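Local coordinates for cyclic di-GMP-binding protein XC_3703 (Xanthomonas campestris pv. campestris, PDB 5B7W) that binds the second messenger cyclic di-GMP and, as its effector, regulates bacterial virulence and biofilm formation, at residues Gln98-Lys103 and Leu152-Asp157; Gln107-Leu112 and Val119-Asn124. All coordinates share one frame; numbering follows the deposited sequence.

In the fold
The chain starts with strand 3-7, the first strand of domain I. It then builds domain II and returns at Gln98-Lys103. This segment leads into helix 102-114, whose residues 107-112 pack on strand 119-124, so interaction 2 closes a short helix-turn-strand loop. The chain runs on through strand 127-132 and helix 135-146. Interaction 1 then joins Gln98-Lys103 to Leu152-Asp157, the approach to and first residues of edge strand 155-160. The short loop of interaction 2 therefore lies wholly within the longer one. The two contacts touch through Leu108, Ile100 and Leu154. Together they place helix 102-114 and its lead-in against strand 119-124 at one sheet edge and the lead-in to strand 155-160 at the other.

Interaction 1 (Gln98-Lys103 and Leu152-Asp157); sequences QGIEQK and LPLQFD
Ile100 and Leu154 meet through the ends of their side chains. CD1 of Ile100 lies 4.1 Å from CD2 of Leu154, and the two side chains cross at about a right angle. In Ile100, CG1 is anti to the carbonyl carbon (chi1 -58°). The chain is then extended through chi2 of 177°, which carries CD1 across to the leucine methyl. A looser apolar contact runs from Ile100 CG1 to Leu152 CD2, at 4.5 Å. Leu152 and Leu154 thus both present a CD2 methyl to the same isoleucine. Leu108 of helix 102-114 and Leu145 of helix 135-146 continue this apolar layer.

Gln98-Lys103 spans the junction where the chain leaves domain II and enters domain I; Leu152-Asp157 lies in domain I. That domain has the RRM-like topology of a four-stranded antiparallel sheet with two helices on one face. Gln98-Lys103 leads into the first of these helices, with Glu101 at its N-cap position. Leu152-Asp157 leads from the second helix into edge strand 155-160.

One contact is between a methyl group and the backbone. Leu152 CD2 sits 3.4 Å from Gly99 O, a close van der Waals approach. Gly99 has a positive phi of 81°. At these backbone angles a CB would jam against the carbonyl O of Gln98, which favours glycine here.

The polar links go to third parties. Strand 3-7 and the residues after it connect the two segments: Gly99 shares a backbone hydrogen bond with Ser8, and Ser8 OG is hydrogen-bonded to Pro153 O. Gln155 OE1 is held by Glu9 N.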
ATOM      1  N   GLN A  98      -4.237  -2.917  -2.222  1.00 29.11           N
ATOM      2  CA  GLN A  98      -5.357  -2.160  -1.683  1.00 37.43           C
ATOM      3  C   GLN A  98      -6.457  -3.129  -1.278  1.00 42.80           C
ATOM      4  O   GLN A  98      -6.624  -4.190  -1.886  1.00 54.46           O
ATOM      5  CB  GLN A  98      -5.904  -1.139  -2.696  1.00 43.06           C
ATOM      6  CG  GLN A  98      -4.848  -0.235  -3.312  1.00 52.71           C
ATOM      7  CD  GLN A  98      -5.138   0.111  -4.758  1.00 60.35           C
ATOM      8  OE1 GLN A  98      -5.933   1.004  -5.050  1.00 47.83           O
ATOM      9  NE2 GLN A  98      -4.491  -0.602  -5.677  1.00 65.97           N
ATOM     10  N   GLY A  99      -7.211  -2.752  -0.247  1.00 38.51           N
ATOM     11  CA  GLY A  99      -8.265  -3.608   0.262  1.00 37.02           C
ATOM     12  C   GLY A  99      -7.739  -4.682   1.192  1.00 42.07           C
ATOM     13  O   GLY A  99      -6.586  -5.103   1.070  1.00 44.97           O
ATOM     14  N   ILE A 100      -8.568  -5.133   2.126  1.00 43.54           N
ATOM     15  CA  ILE A 100      -8.168  -6.139   3.103  1.00 45.44           C
ATOM     16  C   ILE A 100      -8.789  -7.468   2.693  1.00 47.77           C
ATOM     17  O   ILE A 100      -9.999  -7.672   2.834  1.00 45.31           O
ATOM     18  CB  ILE A 100      -8.571  -5.742   4.529  1.00 46.07           C
ATOM     19  CG1 ILE A 100      -7.939  -4.398   4.898  1.00 42.40           C
ATOM     20  CG2 ILE A 100      -8.138  -6.812   5.517  1.00 40.47           C
ATOM     21  CD1 ILE A 100      -8.337  -3.889   6.265  1.00 47.41           C
ATOM     22  N   GLU A 101      -7.954  -8.372   2.181  1.00 54.26           N
ATOM     23  CA  GLU A 101      -8.411  -9.688   1.768  1.00 61.53           C
ATOM     24  C   GLU A 101      -8.849 -10.505   2.982  1.00 58.33           C
ATOM     25  O   GLU A 101      -8.551 -10.175   4.134  1.00 55.12           O
ATOM     26  CB  GLU A 101      -7.309 -10.424   1.005  1.00 69.94           C
ATOM     27  CG  GLU A 101      -6.721  -9.641  -0.161  1.00 72.86           C
ATOM     28  CD  GLU A 101      -5.310 -10.081  -0.512  1.00 75.35           C
ATOM     29  OE1 GLU A 101      -4.574  -9.284  -1.131  1.00 77.44           O
ATOM     30  OE2 GLU A 101      -4.937 -11.223  -0.169  1.00 75.46           O
ATOM     31  N   GLN A 102      -9.571 -11.594   2.705  1.00 66.81           N
ATOM     32  CA  GLN A 102     -10.063 -12.454   3.778  1.00 70.60           C
ATOM     33  C   GLN A 102      -8.921 -13.031   4.603  1.00 70.13           C
ATOM     34  O   GLN A 102      -9.083 -13.274   5.803  1.00 66.84           O
ATOM     35  CB  GLN A 102     -10.921 -13.576   3.195  1.00 74.29           C
ATOM     36  CG  GLN A 102     -12.388 -13.496   3.582  1.00 77.95           C
ATOM     37  CD  GLN A 102     -13.258 -14.434   2.768  1.00 82.10           C
ATOM     38  OE1 GLN A 102     -12.845 -15.540   2.422  1.00 86.48           O
ATOM     39  NE2 GLN A 102     -14.472 -13.993   2.459  1.00 79.04           N
ATOM     40  N   LYS A 103      -7.762 -13.254   3.979  1.00 73.83           N
ATOM     41  CA  LYS A 103      -6.594 -13.733   4.710  1.00 73.88           C
ATOM     42  C   LYS A 103      -6.165 -12.726   5.772  1.00 68.76           C
ATOM     43  O   LYS A 103      -6.067 -13.055   6.959  1.00 66.39           O
ATOM     44  CB  LYS A 103      -5.453 -14.011   3.730  1.00 76.16           C
ATOM     45  CG  LYS A 103      -4.119 -14.323   4.385  1.00 76.44           C
ATOM     46  CD  LYS A 103      -4.173 -15.626   5.159  1.00 78.55           C
ATOM     47  CE  LYS A 103      -2.980 -16.504   4.822  1.00 78.74           C
ATOM     48  NZ  LYS A 103      -1.733 -15.706   4.663  1.00 76.77           N
ATOM     49  N   LEU A 152       0.127  -4.498   5.827  1.00 64.71           N
ATOM     50  CA  LEU A 152      -0.690  -3.544   5.099  1.00 48.45           C
ATOM     51  C   LEU A 152      -0.832  -2.226   5.853  1.00 46.85           C
ATOM     52  O   LEU A 152      -1.002  -2.223   7.080  1.00 52.83           O
ATOM     53  CB  LEU A 152      -2.102  -4.075   4.816  1.00 51.85           C
ATOM     54  CG  LEU A 152      -2.403  -4.746   3.475  1.00 63.14           C
ATOM     55  CD1 LEU A 152      -2.049  -6.218   3.496  1.00 68.65           C
ATOM     56  CD2 LEU A 152      -3.864  -4.561   3.073  1.00 66.37           C
ATOM     57  N   PRO A 153      -0.791  -1.107   5.135  1.00 36.41           N
ATOM     58  CA  PRO A 153      -1.181   0.167   5.749  1.00 37.73           C
ATOM     59  C   PRO A 153      -2.668   0.169   6.067  1.00 39.60           C
ATOM     60  O   PRO A 153      -3.494  -0.290   5.275  1.00 37.86           O
ATOM     61  CB  PRO A 153      -0.837   1.202   4.669  1.00 34.73           C
ATOM     62  CG  PRO A 153       0.105   0.495   3.733  1.00 38.75           C
ATOM     63  CD  PRO A 153      -0.319  -0.936   3.755  1.00 41.73           C
ATOM     64  N   LEU A 154      -3.003   0.689   7.244  1.00 34.70           N
ATOM     65  CA  LEU A 154      -4.378   0.724   7.721  1.00 41.18           C
ATOM     66  C   LEU A 154      -4.827   2.167   7.896  1.00 40.70           C
ATOM     67  O   LEU A 154      -4.098   2.983   8.469  1.00 44.23           O
ATOM     68  CB  LEU A 154      -4.526  -0.031   9.046  1.00 39.03           C
ATOM     69  CG  LEU A 154      -4.200  -1.526   9.040  1.00 41.10           C
ATOM     70  CD1 LEU A 154      -4.475  -2.134  10.407  1.00 44.30           C
ATOM     71  CD2 LEU A 154      -4.990  -2.246   7.957  1.00 35.36           C
ATOM     72  N   GLN A 155      -6.018   2.474   7.394  1.00 32.98           N
ATOM     73  CA  GLN A 155      -6.712   3.717   7.690  1.00 30.53           C
ATOM     74  C   GLN A 155      -8.064   3.389   8.308  1.00 36.71           C
ATOM     75  O   GLN A 155      -8.512   2.239   8.303  1.00 36.70           O
ATOM     76  CB  GLN A 155      -6.886   4.580   6.433  1.00 28.23           C
ATOM     77  CG  GLN A 155      -5.603   4.824   5.656  1.00 35.74           C
ATOM     78  CD  GLN A 155      -5.377   3.787   4.578  1.00 33.84           C
ATOM     79  OE1 GLN A 155      -6.274   3.496   3.784  1.00 35.14           O
ATOM     80  NE2 GLN A 155      -4.179   3.219   4.544  1.00 33.10           N
ATOM     81  N   PHE A 156      -8.717   4.413   8.850  1.00 37.84           N
ATOM     82  CA  PHE A 156      -9.966   4.222   9.574  1.00 35.65           C
ATOM     83  C   PHE A 156     -10.920   5.353   9.230  1.00 39.27           C
ATOM     84  O   PHE A 156     -10.543   6.528   9.294  1.00 43.54           O
ATOM     85  CB  PHE A 156      -9.717   4.168  11.087  1.00 36.93           C
ATOM     86  CG  PHE A 156      -8.551   3.303  11.480  1.00 31.24           C
ATOM     87  CD1 PHE A 156      -8.725   1.948  11.709  1.00 35.30           C
ATOM     88  CD2 PHE A 156      -7.281   3.841  11.606  1.00 34.50           C
ATOM     89  CE1 PHE A 156      -7.655   1.150  12.064  1.00 28.63           C
ATOM     90  CE2 PHE A 156      -6.208   3.048  11.959  1.00 32.84           C
ATOM     91  CZ  PHE A 156      -6.394   1.701  12.188  1.00 35.84           C
ATOM     92  N   ASP A 157     -12.149   5.001   8.865  1.00 34.67           N
ATOM     93  CA  ASP A 157     -13.146   5.986   8.463  1.00 42.09           C
ATOM     94  C   ASP A 157     -14.534   5.404   8.708  1.00 37.60           C
ATOM     95  O   ASP A 157     -14.683   4.355   9.345  1.00 41.84           O
ATOM     96  CB  ASP A 157     -12.948   6.394   6.998  1.00 46.86           C
ATOM     97  CG  ASP A 157     -13.291   5.277   6.023  1.00 41.01           C
ATOM     98  OD1 ASP A 157     -13.311   4.096   6.433  1.00 43.88           O
ATOM     99  OD2 ASP A 157     -13.539   5.584   4.838  1.00 40.80           O
TER

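Interaction 2 (Gln107-Leu112 and Val119-Asn124); sequences QLVAKL and VEAQIN
Residues 107-112 of helix 102-114 run antiparallel to strand 119-124; the axes of these two short segments make 175° and approach to 8.9 Å. The CA atoms are nearest at Val109 and Ala121, 6.1 Å apart, and the CA atoms of Leu112 and Val119 are 7.7 Å apart. This is a helix lying along the outermost strand of a sheet, here in the RRM-like domain I.

Ala121 is the meeting point. Its CB points to the helix and takes two methyl contacts, from Val109 CG2 and from Leu112 CD1, each at 3.8 Å. The two residues stand three apart on the helix, so both come from the same helical face. In Val109, CG1 is anti to the backbone N (chi1 -179°) and CG2 is the branch that reaches the strand. Leu112 CD1 also touches Val119 CG2, at 4.2 Å, so this one methyl spans two strand residues that face the same way. The intervening Glu120 points away from the helix. Ala141 of helix 135-146 touches both Leu112 and Val119, and Leu128 of the next strand touches Val109.

Lys133 and Arg135, which probably bind cyclic di-GMP, as in relatives, have side chains about 8 and 9 Å from that of Val119. The contact itself is made wholly of aliphatic carbons, so the helix is probably held on the strand by van der Waals contact and partial burial of apolar surface, not by directed polar bonds.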
ATOM      1  N   GLN A 107      -6.693 -12.429  10.096  1.00 67.91           N
ATOM      2  CA  GLN A 107      -5.574 -12.011  10.928  1.00 68.16           C
ATOM      3  C   GLN A 107      -5.945 -10.779  11.737  1.00 69.45           C
ATOM      4  O   GLN A 107      -5.618 -10.694  12.926  1.00 79.83           O
ATOM      5  CB  GLN A 107      -4.328 -11.758  10.080  1.00 72.56           C
ATOM      6  CG  GLN A 107      -3.897 -12.976   9.279  1.00 75.00           C
ATOM      7  CD  GLN A 107      -2.609 -12.749   8.514  1.00 72.75           C
ATOM      8  OE1 GLN A 107      -1.914 -11.766   8.750  1.00 70.43           O
ATOM      9  NE2 GLN A 107      -2.294 -13.648   7.579  1.00 71.16           N
ATOM     10  N   LEU A 108      -6.669  -9.831  11.131  1.00 62.65           N
ATOM     11  CA  LEU A 108      -7.007  -8.630  11.883  1.00 55.79           C
ATOM     12  C   LEU A 108      -7.961  -8.946  13.026  1.00 57.05           C
ATOM     13  O   LEU A 108      -7.867  -8.336  14.097  1.00 48.78           O
ATOM     14  CB  LEU A 108      -7.570  -7.536  10.979  1.00 55.57           C
ATOM     15  CG  LEU A 108      -6.493  -6.779  10.205  1.00 49.61           C
ATOM     16  CD1 LEU A 108      -7.103  -5.618   9.413  1.00 54.18           C
ATOM     17  CD2 LEU A 108      -5.436  -6.297  11.179  1.00 41.27           C
ATOM     18  N   VAL A 109      -8.847  -9.925  12.845  1.00 58.61           N
ATOM     19  CA  VAL A 109      -9.761 -10.291  13.923  1.00 64.12           C
ATOM     20  C   VAL A 109      -9.003 -11.021  15.031  1.00 67.62           C
ATOM     21  O   VAL A 109      -9.328 -10.889  16.218  1.00 64.83           O
ATOM     22  CB  VAL A 109     -10.936 -11.119  13.364  1.00 62.79           C
ATOM     23  CG1 VAL A 109     -11.937 -11.507  14.456  1.00 63.83           C
ATOM     24  CG2 VAL A 109     -11.646 -10.344  12.255  1.00 63.27           C
ATOM     25  N   ALA A 110      -7.939 -11.751  14.670  1.00 68.72           N
ATOM     26  CA  ALA A 110      -7.315 -12.661  15.629  1.00 69.22           C
ATOM     27  C   ALA A 110      -6.457 -11.922  16.655  1.00 60.74           C
ATOM     28  O   ALA A 110      -6.447 -12.294  17.831  1.00 67.99           O
ATOM     29  CB  ALA A 110      -6.488 -13.730  14.911  1.00 72.22           C
ATOM     30  N   LYS A 111      -5.715 -10.890  16.241  1.00 54.79           N
ATOM     31  CA  LYS A 111      -4.972 -10.112  17.236  1.00 61.45           C
ATOM     32  C   LYS A 111      -5.908  -9.214  18.042  1.00 55.30           C
ATOM     33  O   LYS A 111      -5.625  -8.899  19.206  1.00 56.34           O
ATOM     34  CB  LYS A 111      -3.906  -9.256  16.567  1.00 65.76           C
ATOM     35  CG  LYS A 111      -2.902  -9.972  15.673  1.00 65.94           C
ATOM     36  CD  LYS A 111      -2.312  -8.913  14.722  1.00 64.14           C
ATOM     37  CE  LYS A 111      -1.569  -9.544  13.519  1.00 60.02           C
ATOM     38  NZ  LYS A 111      -0.432 -10.404  13.889  1.00 56.12           N
ATOM     39  N   LEU A 112      -7.041  -8.808  17.449  1.00 50.10           N
ATOM     40  CA  LEU A 112      -8.074  -8.134  18.235  1.00 44.28           C
ATOM     41  C   LEU A 112      -8.573  -9.042  19.350  1.00 41.99           C
ATOM     42  O   LEU A 112      -8.635  -8.635  20.514  1.00 39.92           O
ATOM     43  CB  LEU A 112      -9.248  -7.680  17.357  1.00 46.48           C
ATOM     44  CG  LEU A 112      -9.125  -6.499  16.385  1.00 44.04           C
ATOM     45  CD1 LEU A 112     -10.421  -6.296  15.600  1.00 47.56           C
ATOM     46  CD2 LEU A 112      -8.729  -5.220  17.105  1.00 38.85           C
ATOM     47  N   VAL A 119     -14.314  -5.416  21.469  1.00 54.14           N
ATOM     48  CA  VAL A 119     -14.841  -5.080  20.155  1.00 45.35           C
ATOM     49  C   VAL A 119     -15.281  -6.354  19.452  1.00 40.83           C
ATOM     50  O   VAL A 119     -14.824  -7.457  19.757  1.00 40.22           O
ATOM     51  CB  VAL A 119     -13.818  -4.314  19.288  1.00 34.20           C
ATOM     52  CG1 VAL A 119     -13.468  -2.979  19.928  1.00 39.94           C
ATOM     53  CG2 VAL A 119     -12.570  -5.153  19.066  1.00 35.83           C
ATOM     54  N   GLU A 120     -16.197  -6.183  18.504  1.00 39.89           N
ATOM     55  CA  GLU A 120     -16.633  -7.251  17.617  1.00 51.14           C
ATOM     56  C   GLU A 120     -16.309  -6.842  16.189  1.00 44.69           C
ATOM     57  O   GLU A 120     -16.738  -5.776  15.732  1.00 45.60           O
ATOM     58  CB  GLU A 120     -18.130  -7.531  17.776  1.00 59.52           C
ATOM     59  CG  GLU A 120     -18.580  -8.845  17.158  1.00 70.40           C
ATOM     60  CD  GLU A 120     -19.991  -9.228  17.563  1.00 76.84           C
ATOM     61  OE1 GLU A 120     -20.432 -10.339  17.198  1.00 78.95           O
ATOM     62  OE2 GLU A 120     -20.658  -8.422  18.243  1.00 74.35           O
ATOM     63  N   ALA A 121     -15.541  -7.676  15.497  1.00 43.62           N
ATOM     64  CA  ALA A 121     -15.080  -7.384  14.148  1.00 40.17           C
ATOM     65  C   ALA A 121     -15.831  -8.243  13.142  1.00 45.97           C
ATOM     66  O   ALA A 121     -16.088  -9.425  13.388  1.00 51.61           O
ATOM     67  CB  ALA A 121     -13.574  -7.624  14.020  1.00 37.10           C
ATOM     68  N   GLN A 122     -16.180  -7.642  12.008  1.00 41.24           N
ATOM     69  CA  GLN A 122     -16.897  -8.340  10.951  1.00 46.42           C
ATOM     70  C   GLN A 122     -16.344  -7.902   9.607  1.00 45.69           C
ATOM     71  O   GLN A 122     -16.186  -6.703   9.361  1.00 46.32           O
ATOM     72  CB  GLN A 122     -18.402  -8.060  11.018  1.00 46.43           C
ATOM     73  CG  GLN A 122     -19.188  -8.627   9.848  1.00 59.61           C
ATOM     74  CD  GLN A 122     -20.591  -9.046  10.239  1.00 72.38           C
ATOM     75  OE1 GLN A 122     -21.313  -8.297  10.895  1.00 76.42           O
ATOM     76  NE2 GLN A 122     -20.985 -10.246   9.830  1.00 78.47           N
ATOM     77  N   ILE A 123     -16.051  -8.867   8.745  1.00 40.12           N
ATOM     78  CA  ILE A 123     -15.581  -8.553   7.403  1.00 45.51           C
ATOM     79  C   ILE A 123     -16.770  -8.131   6.551  1.00 41.95           C
ATOM     80  O   ILE A 123     -17.862  -8.710   6.638  1.00 48.54           O
ATOM     81  CB  ILE A 123     -14.821  -9.745   6.790  1.00 55.13           C
ATOM     82  CG1 ILE A 123     -15.780 -10.804   6.241  1.00 63.24           C
ATOM     83  CG2 ILE A 123     -13.893 -10.368   7.824  1.00 63.71           C
ATOM     84  CD1 ILE A 123     -15.096 -11.896   5.452  1.00 68.46           C
ATOM     85  N   ASN A 124     -16.575  -7.084   5.754  1.00 39.99           N
ATOM     86  CA  ASN A 124     -17.603  -6.593   4.839  1.00 39.64           C
ATOM     87  C   ASN A 124     -16.889  -6.241   3.539  1.00 39.42           C
ATOM     88  O   ASN A 124     -16.361  -5.134   3.393  1.00 42.85           O
ATOM     89  CB  ASN A 124     -18.349  -5.393   5.415  1.00 34.69           C
ATOM     90  CG  ASN A 124     -19.146  -5.741   6.663  1.00 38.91           C
ATOM     91  OD1 ASN A 124     -18.800  -5.325   7.767  1.00 55.14           O
ATOM     92  ND2 ASN A 124     -20.210  -6.515   6.492  1.00 50.19           N
TER